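Local coordinates for spectinomycin phosphotransferase (Legionella pneumophila, PDB 3I1A), which probably transfers phosphate from a bound nucleotide to the antibiotic spectinomycin, acting as a resistance factor, at residues A42-E45 with S46-Y49; R151-V154 with R155-Y158; H282-I285 with V286-A290. One frame throughout, in Å; residues are numbered along the deposited sequence. Where two conformers were deposited one is given.

How the interactions relate
From the N terminus, the chain first reaches interaction 1, which closes the tight turn of the hairpin between strands 38-43 and 48-55, an adjacent pair in the five-stranded antiparallel sheet. Interaction 2 follows on helix 149-157 and interaction 3 on helix 274-297. All three are local and come in series, with none enclosing or crossing another. Interaction 1 stands apart, its centre about 49 Å from that of interaction 2 and on the opposite side of the chain's centre. Interactions 2 and 3 touch: Arg-151 forms a salt bridge with Glu-283, Val-154 lies against Val-286, and the Phe-157 ring meets backbone oxygens of Ile-289 and Ala-290, joining the two helices.

Interaction 1 (A42-E45 with S46-Y49); sequences ADSE and SKSY
Ala-42 and Tyr-49 form an antiparallel hydrogen-bonded pair: Ala-42 N donates to Tyr-49 O at 2.8 Å, and Tyr-49 N donates in return to Ala-42 O. One step nearer the turn, Asp-43 and Ser-48 make a non-hydrogen-bonded pair, bridged instead through their side chains. With chi1 at -173°, Ser-48 swings OG away from its own N and gives its hydrogen to Asp-43 OD1; the modelled separation of 2.4 Å between Ser-48 OG and Asp-43 OD1 is shorter than can be fully trusted. The other carboxylate oxygen, OD2, turns to Gln-41 NE2. This is the tip of the beta hairpin of strands 38-43 and 48-55, in the five-stranded sheet of a protein-kinase-like N-terminal lobe, where Tyr-49 immediately precedes the nucleotide-binding Phe-50. Glu-45 and Ser-46 make the bend. Inside it, Ser-44 N donates to Lys-47 O at 2.7 Å, while Ser-44 OG points across the turn and accepts the N-H of Lys-47, again at a very short modelled distance; a weaker bond from Ser-46 N is less certain. On the sheet face shared with Ala-42, the Tyr-49 ring presents its edge to Ser-44, with CE2 3.9 Å from Ser-44 CB.

Interaction 2 (R151-V154 with R155-Y158); sequences REIV and RSFY
Ile-153 meets two side chains of the next turn, Ser-156 and Phe-157. The hydroxyl of Ser-156 folds back along the helix and donates to Ile-153 O; chi1 of 70° tucks OG between its own N and carbonyl carbon, within range of that oxygen, although the modelled 2.5 Å between Ser-156 OG and Ile-153 O is too short to be trusted fully. Ile-153 O also sits over one face of the Phe-157 ring, offset toward the rim and 3.4 Å from CD1. Alongside, Ile-153 CG2 touches the far end of the ring, 3.7 Å from CZ, the two side chains pointing the same way. Val-154 CA lies over the ring as well. This is the C-terminal part of helix 149-157, in the helical portion of the aminoglycoside phosphotransferase fold. Regular i to i-4 bonds run from Arg-155 N to Arg-151 O and from Ser-156 N to Glu-152 O, but Phe-157 N bonds mainly to Val-154 O, three residues back, at 3.0 Å, keeping a weak link to Ile-153 O; its N-H approaches the Val-154 carbonyl from above the plane. Val-154 O also lies over a face of the Tyr-158 ring, 3.6 Å from CD2. The extended Arg-155 chain runs back toward the preceding turn, its CG 3.3 Å from Arg-151 O, which also lies over one guanidinium face. Arg-155 NH2 comes within 3.9 Å of Arg-151 CB. Further out, Glu-193 OE1 on helix 182-198 takes salt bridges from both Arg-155 NH2 and Arg-151 NE, drawing the two arginines together around one carboxylate. Arg-151 NH2 is fixed by Tyr-146 O, and the Tyr-158 ring stacks with His-186.

Interaction 3 (H282-I285 with V286-A290); sequences HERI and VEDIA
Ile-289 packs back onto Ile-285, one turn earlier in helix 274-297, a long helix, buried at this point, in the C-terminal region of this kinase-like phosphotransferase. Following Ile-289 outward, CB lies 3.6 Å from Ile-285 O, the oxygen that accepts the backbone N-H of Ile-289. CG1 comes closer still, 3.3 Å from Ile-285 O, because chi1 of -74° sets it beside its own backbone N, which leans it toward the preceding turn. CD1, at the end of an extended chain, passes the carbonyl and meets Ile-285 CG2 at 4.0 Å. Outside the pair, Leu-188 of helix 182-198 touches both isoleucines.

Around the helix, the extended Arg-284 side chain crosses that of Asp-288 at a slant, leaving NH1 3.8 Å from OD2. This salt bridge is long and a matter of charge alone, because OD2 lies well out of the guanidinium plane and no N-H points at it. Each group has a stronger partner elsewhere, Asp-212 for Arg-284 and the Tyr-312 hydroxyl for Asp-288. Glu-283, whose OE1 is held by Ser-192 OG as well as by Arg-151 NH1, bends at chi2 toward Glu-287; the latter has two conformers, so the close approach of the two carboxylates in one of them is doubtful. Beside them, a water with more acceptors in reach than protons to give sits 2.8 Å from Arg-284 O, placed to donate to this oxygen, which also accepts Asp-288 N.

Interaction 1 (A42-E45 with S46-Y49)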
loop_
_atom_site.group_PDB
_atom_site.type_symbol
_atom_site.label_atom_id
_atom_site.label_comp_id
_atom_site.label_asym_id
_atom_site.label_seq_id
_atom_site.Cartn_x
_atom_site.Cartn_y
_atom_site.Cartn_z
ATOM N N ALA A 42 -9.493 19.439 -11.783
ATOM C CA ALA A 42 -9.993 20.807 -11.797
ATOM C C ALA A 42 -8.797 21.731 -12.017
ATOM O O ALA A 42 -7.841 21.714 -11.245
ATOM C CB ALA A 42 -10.690 21.125 -10.476
ATOM N N ASP A 43 -8.864 22.543 -13.062
ATOM C CA ASP A 43 -7.758 23.438 -13.405
ATOM C C ASP A 43 -7.990 24.921 -13.160
ATOM O O ASP A 43 -9.048 25.460 -13.501
ATOM C CB ASP A 43 -7.401 23.253 -14.881
ATOM C CG ASP A 43 -7.155 21.811 -15.242
ATOM O OD1 ASP A 43 -6.169 21.235 -14.744
ATOM O OD2 ASP A 43 -7.955 21.254 -16.018
ATOM N N SER A 44 -6.986 25.567 -12.562
ATOM C CA SER A 44 -7.015 27.004 -12.315
ATOM C C SER A 44 -6.144 27.560 -13.425
ATOM O O SER A 44 -5.246 26.864 -13.915
ATOM C CB SER A 44 -6.374 27.360 -10.970
ATOM O OG SER A 44 -4.957 27.283 -11.034
ATOM N N GLU A 45 -6.398 28.796 -13.836
ATOM C CA GLU A 45 -5.597 29.404 -14.897
ATOM C C GLU A 45 -4.115 29.340 -14.532
ATOM O O GLU A 45 -3.248 29.481 -15.391
ATOM C CB GLU A 45 -6.029 30.863 -15.114
ATOM C CG GLU A 45 -7.471 30.995 -15.586
ATOM C CD GLU A 45 -7.907 32.428 -15.822
ATOM O OE1 GLU A 45 -7.186 33.166 -16.527
ATOM O OE2 GLU A 45 -8.984 32.817 -15.315
ATOM N N SER A 46 -3.841 29.090 -13.254
ATOM C CA SER A 46 -2.483 29.028 -12.733
ATOM C C SER A 46 -1.960 27.612 -12.516
ATOM O O SER A 46 -0.766 27.363 -12.691
ATOM C CB SER A 46 -2.416 29.783 -11.399
ATOM O OG SER A 46 -3.205 30.968 -11.428
ATOM N N LYS A 47 -2.842 26.690 -12.126
ATOM C CA LYS A 47 -2.430 25.309 -11.865
ATOM C C LYS A 47 -3.508 24.271 -12.206
ATOM O O LYS A 47 -4.534 24.588 -12.795
ATOM C CB LYS A 47 -2.053 25.150 -10.384
ATOM C CG LYS A 47 -1.045 26.166 -9.866
ATOM C CD LYS A 47 -0.955 26.120 -8.347
ATOM C CE LYS A 47 -0.021 27.194 -7.819
ATOM N NZ LYS A 47 0.055 27.210 -6.324
ATOM N N SER A 48 -3.248 23.023 -11.826
ATOM C CA SER A 48 -4.185 21.929 -12.052
ATOM C C SER A 48 -4.373 21.212 -10.722
ATOM O O SER A 48 -3.411 21.015 -9.981
ATOM C CB SER A 48 -3.631 20.958 -13.093
ATOM O OG SER A 48 -4.602 19.981 -13.424
ATOM N N TYR A 49 -5.609 20.813 -10.419
ATOM C CA TYR A 49 -5.899 20.138 -9.160
ATOM C C TYR A 49 -6.582 18.782 -9.312
ATOM O O TYR A 49 -7.373 18.559 -10.241
ATOM C CB TYR A 49 -6.798 21.023 -8.292
ATOM C CG TYR A 49 -6.168 22.328 -7.875
ATOM C CD1 TYR A 49 -5.423 22.422 -6.704
ATOM C CD2 TYR A 49 -6.328 23.463 -8.645
ATOM C CE1 TYR A 49 -4.853 23.633 -6.308
ATOM C CE2 TYR A 49 -5.765 24.679 -8.263
ATOM C CZ TYR A 49 -5.031 24.754 -7.097
ATOM O OH TYR A 49 -4.476 25.961 -6.732
#

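Interaction 2 (R151-V154 with R155-Y158)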
loop_
_atom_site.group_PDB
_atom_site.type_symbol
_atom_site.label_atom_id
_atom_site.label_comp_id
_atom_site.label_asym_id
_atom_site.label_seq_id
_atom_site.Cartn_x
_atom_site.Cartn_y
_atom_site.Cartn_z
ATOM N N ARG A 151 -3.612 -17.680 5.708
ATOM C CA ARG A 151 -2.977 -18.979 5.721
ATOM C C ARG A 151 -4.049 -20.055 5.559
ATOM O O ARG A 151 -3.839 -21.041 4.873
ATOM C CB ARG A 151 -2.221 -19.189 7.033
ATOM C CG ARG A 151 -0.987 -18.304 7.148
ATOM C CD ARG A 151 -0.141 -18.688 8.346
ATOM N NE ARG A 151 -0.727 -18.280 9.615
ATOM C CZ ARG A 151 -0.702 -17.042 10.096
ATOM N NH1 ARG A 151 -0.126 -16.064 9.400
ATOM N NH2 ARG A 151 -1.217 -16.788 11.298
ATOM N N GLU A 152 -5.193 -19.855 6.190
ATOM C CA GLU A 152 -6.283 -20.824 6.101
ATOM C C GLU A 152 -6.814 -20.904 4.680
ATOM O O GLU A 152 -7.044 -22.001 4.166
ATOM C CB GLU A 152 -7.419 -20.456 7.067
ATOM C CG GLU A 152 -7.002 -20.521 8.535
ATOM C CD GLU A 152 -8.116 -20.144 9.497
ATOM O OE1 GLU A 152 -8.913 -19.232 9.183
ATOM O OE2 GLU A 152 -8.186 -20.747 10.584
ATOM N N ILE A 153 -6.993 -19.753 4.041
ATOM C CA ILE A 153 -7.495 -19.737 2.667
ATOM C C ILE A 153 -6.559 -20.490 1.733
ATOM O O ILE A 153 -7.011 -21.262 0.884
ATOM C CB ILE A 153 -7.673 -18.298 2.155
ATOM C CG1 ILE A 153 -8.882 -17.663 2.838
ATOM C CG2 ILE A 153 -7.888 -18.293 0.640
ATOM C CD1 ILE A 153 -8.932 -16.152 2.694
ATOM N N VAL A 154 -5.253 -20.296 1.869
ATOM C CA VAL A 154 -4.360 -21.007 0.973
ATOM C C VAL A 154 -4.445 -22.513 1.249
ATOM O O VAL A 154 -4.330 -23.319 0.334
ATOM C CB VAL A 154 -2.879 -20.531 1.090
ATOM C CG1 VAL A 154 -2.006 -21.351 0.193
ATOM C CG2 VAL A 154 -2.769 -19.043 0.683
ATOM N N ARG A 155 -4.652 -22.901 2.507
ATOM C CA ARG A 155 -4.752 -24.339 2.770
ATOM C C ARG A 155 -6.022 -24.887 2.141
ATOM O O ARG A 155 -6.048 -26.049 1.730
ATOM C CB ARG A 155 -4.745 -24.652 4.279
ATOM C CG ARG A 155 -3.432 -24.309 4.939
ATOM C CD ARG A 155 -3.303 -24.904 6.327
ATOM N NE ARG A 155 -2.240 -24.248 7.074
ATOM C CZ ARG A 155 -2.457 -23.271 7.955
ATOM N NH1 ARG A 155 -3.694 -22.858 8.197
ATOM N NH2 ARG A 155 -1.442 -22.698 8.588
ATOM N N SER A 156 -7.075 -24.071 2.073
ATOM C CA SER A 156 -8.319 -24.542 1.468
ATOM C C SER A 156 -8.102 -24.830 -0.015
ATOM O O SER A 156 -8.868 -25.590 -0.609
ATOM C CB SER A 156 -9.449 -23.523 1.635
ATOM O OG SER A 156 -9.239 -22.369 0.834
ATOM N N PHE A 157 -7.064 -24.243 -0.613
ATOM C CA PHE A 157 -6.779 -24.479 -2.039
ATOM C C PHE A 157 -6.200 -25.865 -2.296
ATOM O O PHE A 157 -6.400 -26.429 -3.369
ATOM C CB PHE A 157 -5.754 -23.478 -2.613
ATOM C CG PHE A 157 -6.215 -22.038 -2.662
ATOM C CD1 PHE A 157 -7.550 -21.682 -2.438
ATOM C CD2 PHE A 157 -5.297 -21.036 -2.964
ATOM C CE1 PHE A 157 -7.952 -20.362 -2.516
ATOM C CE2 PHE A 157 -5.698 -19.698 -3.045
ATOM C CZ PHE A 157 -7.024 -19.363 -2.821
ATOM N N TYR A 158 -5.466 -26.403 -1.321
ATOM C CA TYR A 158 -4.808 -27.695 -1.472
ATOM C C TYR A 158 -5.628 -28.779 -2.164
ATOM O O TYR A 158 -5.170 -29.397 -3.127
ATOM C CB TYR A 158 -4.341 -28.201 -0.103
ATOM C CG TYR A 158 -3.245 -27.339 0.518
ATOM C CD1 TYR A 158 -2.910 -27.483 1.863
ATOM C CD2 TYR A 158 -2.528 -26.411 -0.246
ATOM C CE1 TYR A 158 -1.887 -26.727 2.442
ATOM C CE2 TYR A 158 -1.495 -25.644 0.319
ATOM C CZ TYR A 158 -1.180 -25.810 1.665
ATOM O OH TYR A 158 -0.141 -25.089 2.234
#

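Interaction 3 (H282-I285 with V286-A290)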
loop_
_atom_site.group_PDB
_atom_site.type_symbol
_atom_site.label_atom_id
_atom_site.label_comp_id
_atom_site.label_asym_id
_atom_site.label_seq_id
_atom_site.Cartn_x
_atom_site.Cartn_y
_atom_site.Cartn_z
ATOM N N HIS A 282 7.088 -13.755 4.334
ATOM C CA HIS A 282 6.373 -14.972 3.948
ATOM C C HIS A 282 4.868 -14.725 3.957
ATOM O O HIS A 282 4.168 -15.102 3.019
ATOM C CB HIS A 282 6.710 -16.148 4.902
ATOM C CG HIS A 282 8.089 -16.721 4.711
ATOM N ND1 HIS A 282 9.233 -16.080 5.135
ATOM C CD2 HIS A 282 8.502 -17.859 4.104
ATOM C CE1 HIS A 282 10.291 -16.797 4.800
ATOM N NE2 HIS A 282 9.876 -17.883 4.172
ATOM N N GLU A 283 4.363 -14.077 5.002
ATOM C CA GLU A 283 2.930 -13.822 5.121
ATOM C C GLU A 283 2.363 -12.910 4.038
ATOM O O GLU A 283 1.236 -13.102 3.585
ATOM C CB GLU A 283 2.622 -13.242 6.509
ATOM C CG GLU A 283 1.182 -12.794 6.728
ATOM C CD GLU A 283 0.134 -13.901 6.647
ATOM O OE1 GLU A 283 0.471 -15.097 6.801
ATOM O OE2 GLU A 283 -1.048 -13.559 6.445
ATOM N N ARG A 284 3.121 -11.900 3.614
ATOM C CA ARG A 284 2.591 -11.040 2.561
ATOM C C ARG A 284 2.400 -11.859 1.278
ATOM O O ARG A 284 1.444 -11.628 0.540
ATOM C CB ARG A 284 3.528 -9.874 2.273
ATOM C CG ARG A 284 2.868 -8.798 1.408
ATOM C CD ARG A 284 3.825 -7.613 1.191
ATOM N NE ARG A 284 3.181 -6.571 0.396
ATOM C CZ ARG A 284 3.148 -6.557 -0.935
ATOM N NH1 ARG A 284 3.739 -7.532 -1.633
ATOM N NH2 ARG A 284 2.495 -5.580 -1.564
ATOM N N ILE A 285 3.299 -12.812 1.020
ATOM C CA ILE A 285 3.161 -13.650 -0.190
ATOM C C ILE A 285 1.945 -14.569 -0.027
ATOM O O ILE A 285 1.172 -14.783 -0.971
ATOM C CB ILE A 285 4.447 -14.464 -0.459
ATOM C CG1 ILE A 285 5.610 -13.495 -0.676
ATOM C CG2 ILE A 285 4.285 -15.348 -1.694
ATOM C CD1 ILE A 285 6.984 -14.132 -0.710
ATOM N N VAL A 286 1.765 -15.110 1.173
ATOM C CA VAL A 286 0.605 -15.951 1.447
ATOM C C VAL A 286 -0.686 -15.194 1.164
ATOM O O VAL A 286 -1.627 -15.755 0.578
ATOM C CB VAL A 286 0.609 -16.441 2.910
ATOM C CG1 VAL A 286 -0.738 -17.085 3.254
ATOM C CG2 VAL A 286 1.746 -17.418 3.116
ATOM N N GLU A 287 -0.726 -13.926 1.579
ATOM C CA GLU A 287 -1.878 -13.047 1.376
ATOM C C GLU A 287 -2.181 -12.906 -0.123
ATOM O O GLU A 287 -3.331 -12.988 -0.545
ATOM C CB GLU A 287 -1.603 -11.661 2.006
ATOM C CG GLU A 287 -2.109 -11.514 3.442
ATOM C CD GLU A 287 -1.374 -10.455 4.267
ATOM O OE1 GLU A 287 -1.122 -9.351 3.738
ATOM O OE2 GLU A 287 -1.065 -10.735 5.449
ATOM N N ASP A 288 -1.139 -12.691 -0.917
ATOM C CA ASP A 288 -1.282 -12.556 -2.374
ATOM C C ASP A 288 -1.650 -13.907 -3.030
ATOM O O ASP A 288 -2.397 -13.936 -4.005
ATOM C CB ASP A 288 0.013 -12.045 -3.022
ATOM C CG ASP A 288 0.168 -10.524 -2.926
ATOM O OD1 ASP A 288 -0.817 -9.839 -2.627
ATOM O OD2 ASP A 288 1.286 -10.033 -3.176
ATOM N N ILE A 289 -1.135 -15.020 -2.516
ATOM C CA ILE A 289 -1.474 -16.306 -3.137
ATOM C C ILE A 289 -2.968 -16.518 -2.915
ATOM O O ILE A 289 -3.685 -17.044 -3.776
ATOM C CB ILE A 289 -0.644 -17.491 -2.507
ATOM C CG1 ILE A 289 0.805 -17.421 -2.997
ATOM C CG2 ILE A 289 -1.233 -18.841 -2.917
ATOM C CD1 ILE A 289 1.761 -18.371 -2.299
ATOM N N ALA A 290 -3.452 -16.114 -1.744
ATOM C CA ALA A 290 -4.856 -16.284 -1.427
ATOM C C ALA A 290 -5.748 -15.443 -2.335
ATOM O O ALA A 290 -6.747 -15.927 -2.860
ATOM C CB ALA A 290 -5.110 -15.929 0.056
HETATM O O HOH W 1 -0.240 -9.345 0.604
#